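Local structure of G/U mismatch-specific DNA glycosylase (Deinococcus radiodurans, 2C2Q) at residues 139-144 against 153-158. The protein is a mismatch-specific DNA glycosylase of the uracil-DNA glycosylase superfamily, a single-chain alpha/beta protein built around a mixed beta-sheet. The protein carries 1 engineered substitution. Residues are numbered along the deposited sequence; the frame is centred on the assembly and turned at random.
Sequences YGPQPQ and ELWVLP
Pro141 lies flat against the indole of Trp155. Its CD sits 3.7 Å from the centroid of the six-membered ring of Trp155, only 5° off the normal, a CH-pi contact over the face. The same indole face also covers the Gly140-Pro141 peptide. In the ring plane, Trp155 NE1 donates to Glu153 OE2 at 2.9 Å. This bond helps to fix the turn of the indole, and Glu153 OE1 is held in turn by Arg179. A second CH-pi contact lies beyond Gly140, where Pro158 CG stands 3.6 Å from the centroid of the Tyr139 ring. Lys123 adds a cation-pi contact to Tyr139. The two segments form an antiparallel beta hairpin at one margin of the mixed sheet. Strand 140-141 is outermost, and strand 153-156 continues the sheet to strand 117-120. Gly140 and Val156 make the hydrogen-bonded pair, with Gly140 N 2.8 Å from Val156 O. The backbone angles of Gly140 suit glycine, since a CB would press on the preceding carbonyl. Gly140 O accepts Val156 N and Gln142 NE2 from opposite faces of its carbonyl plane. The Gln142 chain bends at chi2 (-72°), and its CD packs 3.6 Å from Val156 CG2; NE2 also bonds Pro138 O. Packing is looser toward Gln144, on the more exposed side. Past the bond from Gln142 N to Leu154 O (2.7 Å), direct pairing gives way to a water. It donates to Gln142 O and Gln144 OE1 and accepts Leu154 N at 2.8 Å. Gln144 NE2 turns instead to Thr152 O.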
loop_
_atom_site.group_PDB
_atom_site.type_symbol
_atom_site.label_atom_id
_atom_site.label_comp_id
_atom_site.label_asym_id
_atom_site.label_seq_id
_atom_site.Cartn_x
_atom_site.Cartn_y
_atom_site.Cartn_z
ATOM N N TYR A 139 12.199 -2.075 8.197
ATOM C CA TYR A 139 11.101 -1.128 8.069
ATOM C C TYR A 139 11.637 0.260 7.692
ATOM O O TYR A 139 12.753 0.630 8.076
ATOM C CB TYR A 139 10.369 -1.038 9.390
ATOM C CG TYR A 139 9.591 -2.295 9.719
ATOM C CD1 TYR A 139 8.634 -2.784 8.841
ATOM C CD2 TYR A 139 9.844 -3.019 10.898
ATOM C CE1 TYR A 139 7.910 -3.934 9.118
ATOM C CE2 TYR A 139 9.122 -4.181 11.198
ATOM C CZ TYR A 139 8.139 -4.620 10.299
ATOM O OH TYR A 139 7.413 -5.753 10.546
ATOM N N GLY A 140 10.837 1.045 6.973
ATOM C CA GLY A 140 11.256 2.379 6.533
ATOM C C GLY A 140 11.703 2.419 5.082
ATOM O O GLY A 140 11.474 1.472 4.300
ATOM N N PRO A 141 12.393 3.502 4.692
ATOM C CA PRO A 141 12.798 3.637 3.320
ATOM C C PRO A 141 13.753 2.572 3.000
ATOM O O PRO A 141 14.552 2.178 3.857
ATOM C CB PRO A 141 13.513 5.001 3.243
ATOM C CG PRO A 141 13.310 5.631 4.467
ATOM C CD PRO A 141 12.819 4.637 5.520
ATOM N N GLN A 142 13.685 2.092 1.785
ATOM C CA GLN A 142 14.606 1.090 1.333
ATOM C C GLN A 142 15.664 1.764 0.471
ATOM O O GLN A 142 15.397 2.809 -0.121
ATOM C CB GLN A 142 13.873 0.038 0.545
ATOM C CG GLN A 142 12.683 -0.557 1.316
ATOM C CD GLN A 142 13.138 -1.479 2.474
ATOM O OE1 GLN A 142 13.763 -2.524 2.242
ATOM N NE2 GLN A 142 12.817 -1.094 3.689
ATOM N N PRO A 143 16.889 1.229 0.456
ATOM C CA PRO A 143 17.840 1.607 -0.592
ATOM C C PRO A 143 17.122 1.566 -1.940
ATOM O O PRO A 143 16.331 0.645 -2.187
ATOM C CB PRO A 143 18.907 0.508 -0.493
ATOM C CG PRO A 143 18.971 0.248 0.984
ATOM C CD PRO A 143 17.508 0.311 1.442
ATOM N N GLN A 144 17.361 2.586 -2.763
ATOM C CA GLN A 144 16.800 2.688 -4.108
ATOM C C GLN A 144 17.234 1.502 -5.035
ATOM O O GLN A 144 18.398 1.454 -5.444
ATOM C CB GLN A 144 17.204 4.066 -4.688
ATOM C CG GLN A 144 16.330 4.601 -5.810
ATOM C CD GLN A 144 14.858 4.748 -5.435
ATOM O OE1 GLN A 144 14.541 5.125 -4.272
ATOM N NE2 GLN A 144 14.030 4.477 -6.330
ATOM N N GLU A 153 10.445 6.467 -4.348
ATOM C CA GLU A 153 11.061 5.848 -3.165
ATOM C C GLU A 153 10.225 4.646 -2.742
ATOM O O GLU A 153 9.017 4.597 -2.986
ATOM C CB GLU A 153 10.944 6.805 -1.998
ATOM C CG GLU A 153 11.726 8.085 -1.976
ATOM C CD GLU A 153 11.291 8.917 -0.757
ATOM O OE1 GLU A 153 10.925 10.062 -0.962
ATOM O OE2 GLU A 153 11.302 8.437 0.450
ATOM N N LEU A 154 10.855 3.705 -2.034
ATOM C CA LEU A 154 10.172 2.431 -1.701
ATOM C C LEU A 154 10.300 2.244 -0.193
ATOM O O LEU A 154 11.376 2.455 0.395
ATOM C CB LEU A 154 10.850 1.319 -2.457
ATOM C CG LEU A 154 10.280 -0.067 -2.783
ATOM C CD1 LEU A 154 11.193 -0.599 -3.845
ATOM C CD2 LEU A 154 10.231 -1.002 -1.564
ATOM N N TRP A 155 9.205 1.859 0.458
ATOM C CA TRP A 155 9.169 1.826 1.914
ATOM C C TRP A 155 8.528 0.509 2.277
ATOM O O TRP A 155 7.734 -0.057 1.495
ATOM C CB TRP A 155 8.291 2.966 2.482
ATOM C CG TRP A 155 8.990 4.347 2.570
ATOM C CD1 TRP A 155 9.548 5.066 1.546
ATOM C CD2 TRP A 155 9.172 5.138 3.751
ATOM N NE1 TRP A 155 10.040 6.271 2.004
ATOM C CE2 TRP A 155 9.847 6.336 3.361
ATOM C CE3 TRP A 155 8.850 4.957 5.109
ATOM C CZ2 TRP A 155 10.196 7.347 4.287
ATOM C CZ3 TRP A 155 9.189 5.971 6.029
ATOM C CH2 TRP A 155 9.893 7.141 5.604
ATOM N N VAL A 156 8.865 0.034 3.481
ATOM C CA VAL A 156 8.280 -1.217 3.992
ATOM C C VAL A 156 7.762 -0.910 5.373
ATOM O O VAL A 156 8.452 -0.248 6.174
ATOM C CB VAL A 156 9.293 -2.383 3.981
ATOM C CG1 VAL A 156 8.711 -3.638 4.666
ATOM C CG2 VAL A 156 9.727 -2.763 2.534
ATOM N N LEU A 157 6.505 -1.291 5.648
ATOM C CA LEU A 157 5.875 -0.858 6.877
ATOM C C LEU A 157 5.420 -2.044 7.692
ATOM O O LEU A 157 5.148 -3.075 7.116
ATOM C CB LEU A 157 4.668 0.060 6.630
ATOM C CG LEU A 157 4.963 1.287 5.736
ATOM C CD1 LEU A 157 3.580 1.931 5.290
ATOM C CD2 LEU A 157 5.772 2.298 6.448
ATOM N N PRO A 158 5.372 -1.902 9.032
ATOM C CA PRO A 158 4.853 -2.988 9.899
ATOM C C PRO A 158 3.389 -3.210 9.591
ATOM O O PRO A 158 2.620 -2.252 9.531
ATOM C CB PRO A 158 5.037 -2.429 11.329
ATOM C CG PRO A 158 6.184 -1.408 11.202
ATOM C CD PRO A 158 5.821 -0.740 9.833
HETATM O O HOH W 1 13.683 3.846 -2.104
#